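Local coordinates for protein Hia (Haemophilus influenzae, PDB 1S7M) that probably mediates adhesion of the bacterium to host cells as a trimeric autotransporter, this chain being a binding-domain portion of its exported part, at residues N62-P65 with L66-S69; D71-T74 with K75-D79; Q132-N135 with A136-V139. All coordinates share one frame; numbering follows the deposited sequence.

Contact 1 of 3, residues N62-P65 with L66-S69; sequences NFDP and LTSS
Asp64 swings CG anti to its own backbone N (chi1 177°), which turns the carboxylate toward Leu66 N, while Ser68, also anti (chi1 176°), turns OG to the rim of the Phe63 ring. OD2 of Asp64 accepts the N-H of Leu66 at 2.8 Å, an Asx turn superposed on the type I beta turn from Asp64 to Thr67, with Pro65 between; the N-H arrives from above the carboxylate plane, 44° out of it. One residue on, overlapping the turn, Ser68 N makes a weak bond to Pro65 O. Thr67 crosses the Asp64 side chain at about a right angle, its methyl CG2 3.8 Å from Asp64 OD1. A water joins the two ends of the turn, donating to Asp64 O at 2.7 Å and lying 2.9 Å from Thr67 OG1; it stands above one face of the Phe63 ring, offset toward its rim. At the ring edge, near its plane, Phe63 CZ meets Ser68 OG at 3.4 Å, and that hydroxyl donates to Ser69 O. Ser69 OG caps Asn72 N at the start of helix 70-77. The chemistry is thus mainly polar: a carboxylate and one water brace a surface turn that leads into the helix.

Contact 2 of 3, residues D71-T74 with K75-D79; sequences DNLT and KQNDD
Asp71 and Lys75 form an i to i+4 salt bridge along the short alpha-helix 70-77, in the part of the chain that belongs to the HiaBD2_N (GIN) domain. In the ionic pair, OD1 of Asp71 receives Lys75 NZ at 2.8 Å on its syn lone pair, the side of the other oxygen. The lysine chain is extended beyond CG and runs back over the preceding turn, its CD and CE packing against the same OD1. A water closes a ring, donating to Asp71 OD2 and accepting from NZ. The ammonium also makes a weak hydrogen bond to Ala136 O of the second subunit, so it has a partner across the trimer interface.

The backbone bonds are the helical i to i+4 series: Lys75 N to Asp71 O, Gln76 N to Asn72 O at 2.9 Å and Asn77 N to Leu73 O at 3.0 Å. At Asp78, the first residue to leave helical angles, the N is shared between two carbonyls: weakly with Thr74 O, at an N-H...O angle of 121°, and with Lys75 O, an i to i+3 bond of 3.2 Å.

Among the other polar side chains, Thr74 OG1 bonds back to Ala70 O one turn earlier in the same helix. Gln76 (OE1 to Gly59 N, NE2 to Asp60 O), Asn72 (to Asn86 of strand 85-86) and Asp78 (OD1 to Ala80 N) bond to the chain outside the helix.

The remaining side-chain contact is a methyl against an amide. Leu73, with CG anti to the backbone N (chi1 -177°), crosses the Asn77 side chain at a slant, and its CD1 lies 3.4 Å from Asn77 ND2.

Contact 3 of 3, residues Q132-N135 with A136-V139; sequences QVRN and ANEV
Val133 and Val139 meet across the turn with their side chains at about a right angle, CG2 of Val133 standing 3.8 Å from CG2 of Val139. CG1 of Val133 is 4.0 Å from the same methyl and equally far from Asn137 CB, so both branches of Val133 take part. Arg134 and Asn137 run side by side, pointing the same way. The bend between them is a type II beta turn from Arg134 to Asn137, with Ala136 in the left-handed conformation at its third position. Asn137 N closes it on Arg134 O at 3.2 Å, the donor standing above the carbonyl plane.

The extended Arg134 chain meets Gln132 side-on: NE at 3.0 Å and NH2 at 2.7 Å both donate to Gln132 OE1. That oxygen lies in the guanidinium plane, and the two bonds should restrain rotation of the group.

Asn135 OD1 and ND2 bond Gly114 and Thr85 of the third subunit. In this Trp-ring domain of a trimeric autotransporter adhesin, the turn links strand 129-134 to strand 138-143, and the two valines pack on Trp115 and Ile117 of strand 114-119. Glu138 and Val139 pair in parallel with the third subunit, Val139 also with the second, carrying the sheet across the interfaces.

In the fold
Contacts 1 and 2 are consecutive in the chain and adjoin, with centres about 10 Å apart: the 62-69 loop leads straight into helix 70-77. They touch through Ser68 OG to Leu73 N, 3.1 Å, and through Phe63 CE2 to Leu73 CD1, 3.6 Å, so the ring lies against the helix. Contact 3, in the Trp-ring domain, is centred about 20 Å from contact 2 and 28 Å from contact 1. Within one chain contacts 2 and 3 do not touch, their nearest atoms being about 4 Å apart, but the trimer brings Lys75 of one subunit to the 136 turn of another through a weak hydrogen bond, and Ala136 packs on Phe58 of the third subunit.

Contact 1 of 3, residues N62-P65 with L66-S69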
ATOM      1  N   ASN A  62      16.501  -8.508  14.873  1.00 43.07           N
ATOM      2  CA  ASN A  62      16.526  -7.227  15.560  1.00 42.55           C
ATOM      3  C   ASN A  62      15.156  -6.820  16.053  1.00 40.93           C
ATOM      4  O   ASN A  62      14.919  -5.654  16.374  1.00 41.76           O
ATOM      5  CB  ASN A  62      17.099  -6.144  14.645  1.00 45.30           C
ATOM      6  CG  ASN A  62      18.442  -6.539  14.050  1.00 48.37           C
ATOM      7  OD1 ASN A  62      19.445  -6.695  14.771  1.00 47.56           O
ATOM      8  ND2 ASN A  62      18.471  -6.716  12.727  1.00 49.08           N
ATOM      9  N   PHE A  63      14.242  -7.777  16.101  1.00 38.11           N
ATOM     10  CA  PHE A  63      12.912  -7.503  16.617  1.00 34.29           C
ATOM     11  C   PHE A  63      13.077  -7.772  18.097  1.00 34.00           C
ATOM     12  O   PHE A  63      13.604  -8.813  18.493  1.00 32.90           O
ATOM     13  CB  PHE A  63      11.872  -8.472  16.038  1.00 31.93           C
ATOM     14  CG  PHE A  63      10.472  -8.281  16.593  1.00 29.70           C
ATOM     15  CD1 PHE A  63       9.579  -7.397  15.991  1.00 28.17           C
ATOM     16  CD2 PHE A  63      10.048  -9.001  17.707  1.00 25.87           C
ATOM     17  CE1 PHE A  63       8.276  -7.236  16.487  1.00 25.69           C
ATOM     18  CE2 PHE A  63       8.756  -8.849  18.209  1.00 26.29           C
ATOM     19  CZ  PHE A  63       7.864  -7.965  17.596  1.00 25.56           C
ATOM     20  N   ASP A  64      12.637  -6.839  18.919  1.00 33.29           N
ATOM     21  CA  ASP A  64      12.755  -7.037  20.336  1.00 34.59           C
ATOM     22  C   ASP A  64      11.418  -7.496  20.868  1.00 33.81           C
ATOM     23  O   ASP A  64      10.473  -6.735  20.909  1.00 32.73           O
ATOM     24  CB  ASP A  64      13.193  -5.737  21.022  1.00 37.45           C
ATOM     25  CG  ASP A  64      13.267  -5.871  22.537  1.00 38.80           C
ATOM     26  OD1 ASP A  64      13.693  -4.904  23.204  1.00 38.63           O
ATOM     27  OD2 ASP A  64      12.883  -6.940  23.063  1.00 41.66           O
ATOM     28  N   PRO A  65      11.331  -8.762  21.298  1.00 35.36           N
ATOM     29  CA  PRO A  65      10.095  -9.342  21.839  1.00 33.39           C
ATOM     30  C   PRO A  65       9.550  -8.685  23.104  1.00 32.95           C
ATOM     31  O   PRO A  65       8.359  -8.774  23.372  1.00 31.29           O
ATOM     32  CB  PRO A  65      10.478 -10.800  22.109  1.00 34.31           C
ATOM     33  CG  PRO A  65      11.558 -11.068  21.126  1.00 35.73           C
ATOM     34  CD  PRO A  65      12.379  -9.788  21.176  1.00 35.23           C
ATOM     35  N   LEU A  66      10.405  -8.018  23.874  1.00 32.89           N
ATOM     36  CA  LEU A  66       9.959  -7.431  25.140  1.00 35.03           C
ATOM     37  C   LEU A  66       9.242  -6.089  25.106  1.00 34.80           C
ATOM     38  O   LEU A  66       8.673  -5.665  26.107  1.00 34.77           O
ATOM     39  CB  LEU A  66      11.139  -7.378  26.124  1.00 36.70           C
ATOM     40  CG  LEU A  66      11.510  -8.792  26.592  1.00 40.09           C
ATOM     41  CD1 LEU A  66      12.901  -8.844  27.261  1.00 41.04           C
ATOM     42  CD2 LEU A  66      10.417  -9.249  27.550  1.00 39.33           C
ATOM     43  N   THR A  67       9.266  -5.426  23.956  1.00 35.50           N
ATOM     44  CA  THR A  67       8.582  -4.148  23.798  1.00 34.81           C
ATOM     45  C   THR A  67       7.321  -4.379  22.960  1.00 34.10           C
ATOM     46  O   THR A  67       6.520  -3.468  22.742  1.00 32.67           O
ATOM     47  CB  THR A  67       9.493  -3.124  23.066  1.00 35.71           C
ATOM     48  OG1 THR A  67      10.001  -3.706  21.855  1.00 36.10           O
ATOM     49  CG2 THR A  67      10.668  -2.733  23.946  1.00 37.20           C
ATOM     50  N   SER A  68       7.137  -5.622  22.526  1.00 33.09           N
ATOM     51  CA  SER A  68       6.014  -5.989  21.655  1.00 30.88           C
ATOM     52  C   SER A  68       4.672  -6.392  22.273  1.00 29.61           C
ATOM     53  O   SER A  68       4.625  -6.974  23.348  1.00 29.69           O
ATOM     54  CB  SER A  68       6.461  -7.132  20.733  1.00 30.18           C
ATOM     55  OG  SER A  68       5.385  -7.581  19.923  1.00 32.91           O
ATOM     56  N   SER A  69       3.582  -6.086  21.572  1.00 26.95           N
ATOM     57  CA  SER A  69       2.242  -6.503  22.001  1.00 26.75           C
ATOM     58  C   SER A  69       2.111  -7.992  21.628  1.00 25.60           C
ATOM     59  O   SER A  69       2.887  -8.519  20.805  1.00 25.79           O
ATOM     60  CB  SER A  69       1.159  -5.715  21.244  1.00 28.32           C
ATOM     61  OG  SER A  69       1.082  -6.125  19.875  1.00 30.66           O
TER
HETATM   62  O   HOH W   1       9.018  -4.964  19.484  1.00 29.64           O

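Contact 2 of 3, residues D71-T74 with K75-D79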
ATOM      1  N   ASP A  71      -0.174  -9.480  19.818  1.00 26.81           N
ATOM      2  CA  ASP A  71      -0.465  -9.616  18.400  1.00 25.66           C
ATOM      3  C   ASP A  71       0.778  -9.438  17.524  1.00 23.47           C
ATOM      4  O   ASP A  71       1.027 -10.238  16.606  1.00 21.14           O
ATOM      5  CB  ASP A  71      -1.529  -8.609  17.969  1.00 28.08           C
ATOM      6  CG  ASP A  71      -1.952  -8.819  16.516  1.00 31.19           C
ATOM      7  OD1 ASP A  71      -1.404  -8.149  15.614  1.00 32.75           O
ATOM      8  OD2 ASP A  71      -2.810  -9.692  16.285  1.00 32.29           O
ATOM      9  N   ASN A  72       1.573  -8.406  17.799  1.00 22.14           N
ATOM     10  CA  ASN A  72       2.754  -8.173  16.972  1.00 21.58           C
ATOM     11  C   ASN A  72       3.754  -9.304  17.105  1.00 22.56           C
ATOM     12  O   ASN A  72       4.336  -9.743  16.114  1.00 24.07           O
ATOM     13  CB  ASN A  72       3.435  -6.835  17.313  1.00 19.43           C
ATOM     14  CG  ASN A  72       4.045  -6.162  16.086  1.00 22.06           C
ATOM     15  OD1 ASN A  72       5.236  -5.814  16.055  1.00 17.73           O
ATOM     16  ND2 ASN A  72       3.215  -5.977  15.049  1.00 21.26           N
ATOM     17  N   LEU A  73       3.955  -9.793  18.324  1.00 23.70           N
ATOM     18  CA  LEU A  73       4.911 -10.888  18.550  1.00 25.19           C
ATOM     19  C   LEU A  73       4.467 -12.210  17.890  1.00 23.28           C
ATOM     20  O   LEU A  73       5.283 -12.936  17.329  1.00 23.60           O
ATOM     21  CB  LEU A  73       5.126 -11.105  20.064  1.00 24.91           C
ATOM     22  CG  LEU A  73       6.160 -12.173  20.455  1.00 29.51           C
ATOM     23  CD1 LEU A  73       7.482 -11.889  19.767  1.00 27.19           C
ATOM     24  CD2 LEU A  73       6.359 -12.182  21.993  1.00 29.79           C
ATOM     25  N   THR A  74       3.174 -12.512  17.976  1.00 23.40           N
ATOM     26  CA  THR A  74       2.619 -13.727  17.396  1.00 25.67           C
ATOM     27  C   THR A  74       2.916 -13.749  15.895  1.00 25.82           C
ATOM     28  O   THR A  74       3.397 -14.751  15.347  1.00 24.85           O
ATOM     29  CB  THR A  74       1.092 -13.769  17.579  1.00 25.55           C
ATOM     30  OG1 THR A  74       0.780 -13.826  18.970  1.00 31.58           O
ATOM     31  CG2 THR A  74       0.491 -14.984  16.906  1.00 27.12           C
ATOM     32  N   LYS A  75       2.636 -12.621  15.246  1.00 24.07           N
ATOM     33  CA  LYS A  75       2.852 -12.508  13.818  1.00 25.29           C
ATOM     34  C   LYS A  75       4.340 -12.599  13.529  1.00 25.39           C
ATOM     35  O   LYS A  75       4.745 -13.232  12.544  1.00 25.27           O
ATOM     36  CB  LYS A  75       2.231 -11.196  13.298  1.00 22.44           C
ATOM     37  CG  LYS A  75       0.690 -11.250  13.275  1.00 23.36           C
ATOM     38  CD  LYS A  75       0.032  -9.899  13.031  1.00 23.96           C
ATOM     39  CE  LYS A  75      -1.481 -10.091  12.898  1.00 23.37           C
ATOM     40  NZ  LYS A  75      -2.232  -8.804  12.981  1.00 26.62           N
ATOM     41  N   GLN A  76       5.151 -11.982  14.390  1.00 23.47           N
ATOM     42  CA  GLN A  76       6.605 -12.006  14.216  1.00 26.17           C
ATOM     43  C   GLN A  76       7.111 -13.450  14.137  1.00 27.33           C
ATOM     44  O   GLN A  76       7.947 -13.763  13.305  1.00 25.96           O
ATOM     45  CB  GLN A  76       7.320 -11.304  15.389  1.00 26.93           C
ATOM     46  CG  GLN A  76       8.840 -11.547  15.433  1.00 24.89           C
ATOM     47  CD  GLN A  76       9.617 -10.889  14.297  1.00 25.78           C
ATOM     48  OE1 GLN A  76       9.068 -10.139  13.493  1.00 27.20           O
ATOM     49  NE2 GLN A  76      10.907 -11.169  14.230  1.00 23.48           N
ATOM     50  N   ASN A  77       6.595 -14.316  15.008  1.00 28.33           N
ATOM     51  CA  ASN A  77       7.008 -15.716  15.024  1.00 30.43           C
ATOM     52  C   ASN A  77       6.209 -16.691  14.129  1.00 32.64           C
ATOM     53  O   ASN A  77       6.616 -17.837  13.991  1.00 32.60           O
ATOM     54  CB  ASN A  77       6.969 -16.264  16.454  1.00 31.62           C
ATOM     55  CG  ASN A  77       7.802 -15.448  17.428  1.00 31.69           C
ATOM     56  OD1 ASN A  77       8.971 -15.179  17.194  1.00 32.15           O
ATOM     57  ND2 ASN A  77       7.190 -15.057  18.529  1.00 33.32           N
ATOM     58  N   ASP A  78       5.092 -16.266  13.533  1.00 31.56           N
ATOM     59  CA  ASP A  78       4.309 -17.179  12.697  1.00 31.95           C
ATOM     60  C   ASP A  78       4.767 -17.172  11.229  1.00 33.06           C
ATOM     61  O   ASP A  78       4.728 -16.141  10.556  1.00 34.28           O
ATOM     62  CB  ASP A  78       2.824 -16.824  12.796  1.00 33.65           C
ATOM     63  CG  ASP A  78       1.926 -17.829  12.082  1.00 34.36           C
ATOM     64  OD1 ASP A  78       2.426 -18.647  11.277  1.00 35.07           O
ATOM     65  OD2 ASP A  78       0.704 -17.788  12.316  1.00 37.67           O
ATOM     66  N   ASP A  79       5.195 -18.325  10.726  1.00 32.59           N
ATOM     67  CA  ASP A  79       5.675 -18.413   9.339  1.00 32.87           C
ATOM     68  C   ASP A  79       4.641 -17.970   8.298  1.00 29.45           C
ATOM     69  O   ASP A  79       4.991 -17.563   7.196  1.00 31.62           O
ATOM     70  CB  ASP A  79       6.165 -19.840   9.034  1.00 38.29           C
ATOM     71  CG  ASP A  79       7.370 -20.236   9.893  1.00 44.36           C
ATOM     72  OD1 ASP A  79       8.358 -19.462   9.933  1.00 46.39           O
ATOM     73  OD2 ASP A  79       7.333 -21.318  10.533  1.00 48.18           O
TER
HETATM   74  O   HOH W   2      -4.985  -9.212  14.556  1.00 73.34           O

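Contact 3 of 3, residues Q132-N135 with A136-V139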
ATOM      1  N   GLN A 132      -0.265 -16.141   1.672  1.00 20.43           N
ATOM      2  CA  GLN A 132      -0.370 -14.685   1.708  1.00 18.72           C
ATOM      3  C   GLN A 132      -1.014 -14.190   0.410  1.00 20.38           C
ATOM      4  O   GLN A 132      -0.880 -14.825  -0.657  1.00 18.16           O
ATOM      5  CB  GLN A 132       1.025 -14.063   1.872  1.00 19.74           C
ATOM      6  CG  GLN A 132       1.671 -14.376   3.261  1.00 19.58           C
ATOM      7  CD  GLN A 132       3.134 -13.947   3.355  1.00 20.98           C
ATOM      8  OE1 GLN A 132       3.677 -13.352   2.431  1.00 21.88           O
ATOM      9  NE2 GLN A 132       3.778 -14.260   4.481  1.00 18.96           N
ATOM     10  N   VAL A 133      -1.729 -13.077   0.514  1.00 18.56           N
ATOM     11  CA  VAL A 133      -2.349 -12.432  -0.631  1.00 17.43           C
ATOM     12  C   VAL A 133      -1.747 -11.027  -0.704  1.00 18.80           C
ATOM     13  O   VAL A 133      -2.187 -10.091   0.002  1.00 18.14           O
ATOM     14  CB  VAL A 133      -3.873 -12.306  -0.474  1.00 16.27           C
ATOM     15  CG1 VAL A 133      -4.517 -11.677  -1.785  1.00 13.22           C
ATOM     16  CG2 VAL A 133      -4.471 -13.655  -0.219  1.00 14.51           C
ATOM     17  N   ARG A 134      -0.704 -10.872  -1.509  1.00 15.89           N
ATOM     18  CA  ARG A 134      -0.120  -9.557  -1.640  1.00 16.88           C
ATOM     19  C   ARG A 134      -0.676  -8.917  -2.903  1.00 16.86           C
ATOM     20  O   ARG A 134      -1.602  -9.446  -3.526  1.00 15.88           O
ATOM     21  CB  ARG A 134       1.398  -9.645  -1.688  1.00 17.31           C
ATOM     22  CG  ARG A 134       1.983 -10.382  -0.511  1.00 18.09           C
ATOM     23  CD  ARG A 134       3.477 -10.187  -0.460  1.00 20.13           C
ATOM     24  NE  ARG A 134       4.106 -11.084   0.504  1.00 22.00           N
ATOM     25  CZ  ARG A 134       5.398 -11.048   0.818  1.00 22.04           C
ATOM     26  NH1 ARG A 134       6.194 -10.161   0.247  1.00 22.11           N
ATOM     27  NH2 ARG A 134       5.891 -11.897   1.697  1.00 21.09           N
ATOM     28  N   ASN A 135      -0.105  -7.787  -3.276  1.00 18.78           N
ATOM     29  CA  ASN A 135      -0.550  -7.086  -4.460  1.00 19.63           C
ATOM     30  C   ASN A 135      -0.440  -8.025  -5.673  1.00 22.54           C
ATOM     31  O   ASN A 135       0.519  -8.777  -5.784  1.00 21.86           O
ATOM     32  CB  ASN A 135       0.322  -5.848  -4.652  1.00 18.02           C
ATOM     33  CG  ASN A 135      -0.013  -5.097  -5.891  1.00 21.02           C
ATOM     34  OD1 ASN A 135      -1.121  -4.575  -6.040  1.00 24.02           O
ATOM     35  ND2 ASN A 135       0.939  -5.035  -6.807  1.00 21.36           N
ATOM     36  N   ALA A 136      -1.446  -7.966  -6.545  1.00 23.47           N
ATOM     37  CA  ALA A 136      -1.516  -8.751  -7.781  1.00 25.20           C
ATOM     38  C   ALA A 136      -1.571 -10.279  -7.600  1.00 25.47           C
ATOM     39  O   ALA A 136      -1.207 -11.032  -8.514  1.00 24.58           O
ATOM     40  CB  ALA A 136      -0.368  -8.357  -8.728  1.00 23.17           C
ATOM     41  N   ASN A 137      -2.005 -10.719  -6.416  1.00 22.25           N
ATOM     42  CA  ASN A 137      -2.204 -12.124  -6.140  1.00 21.58           C
ATOM     43  C   ASN A 137      -3.686 -12.311  -6.427  1.00 20.05           C
ATOM     44  O   ASN A 137      -4.457 -11.346  -6.391  1.00 22.22           O
ATOM     45  CB  ASN A 137      -1.911 -12.497  -4.662  1.00 21.51           C
ATOM     46  CG  ASN A 137      -0.480 -13.006  -4.446  1.00 24.08           C
ATOM     47  OD1 ASN A 137       0.063 -13.762  -5.275  1.00 25.11           O
ATOM     48  ND2 ASN A 137       0.129 -12.611  -3.342  1.00 15.00           N
ATOM     49  N   GLU A 138      -4.093 -13.541  -6.708  1.00 19.50           N
ATOM     50  CA  GLU A 138      -5.495 -13.845  -6.999  1.00 19.02           C
ATOM     51  C   GLU A 138      -6.059 -14.891  -6.051  1.00 18.48           C
ATOM     52  O   GLU A 138      -5.382 -15.839  -5.693  1.00 19.08           O
ATOM     53  CB  GLU A 138      -5.649 -14.394  -8.440  1.00 17.34           C
ATOM     54  CG  GLU A 138      -7.095 -14.743  -8.832  1.00 21.21           C
ATOM     55  CD  GLU A 138      -7.230 -15.279 -10.289  1.00 23.77           C
ATOM     56  OE1 GLU A 138      -6.274 -15.114 -11.073  1.00 23.81           O
ATOM     57  OE2 GLU A 138      -8.287 -15.851 -10.630  1.00 22.52           O
ATOM     58  N   VAL A 139      -7.308 -14.704  -5.668  1.00 18.90           N
ATOM     59  CA  VAL A 139      -8.007 -15.634  -4.799  1.00 22.30           C
ATOM     60  C   VAL A 139      -9.263 -16.044  -5.575  1.00 22.50           C
ATOM     61  O   VAL A 139     -10.035 -15.199  -6.022  1.00 22.99           O
ATOM     62  CB  VAL A 139      -8.434 -14.982  -3.456  1.00 21.94           C
ATOM     63  CG1 VAL A 139      -9.272 -15.965  -2.653  1.00 20.78           C
ATOM     64  CG2 VAL A 139      -7.209 -14.564  -2.652  1.00 20.92           C
TER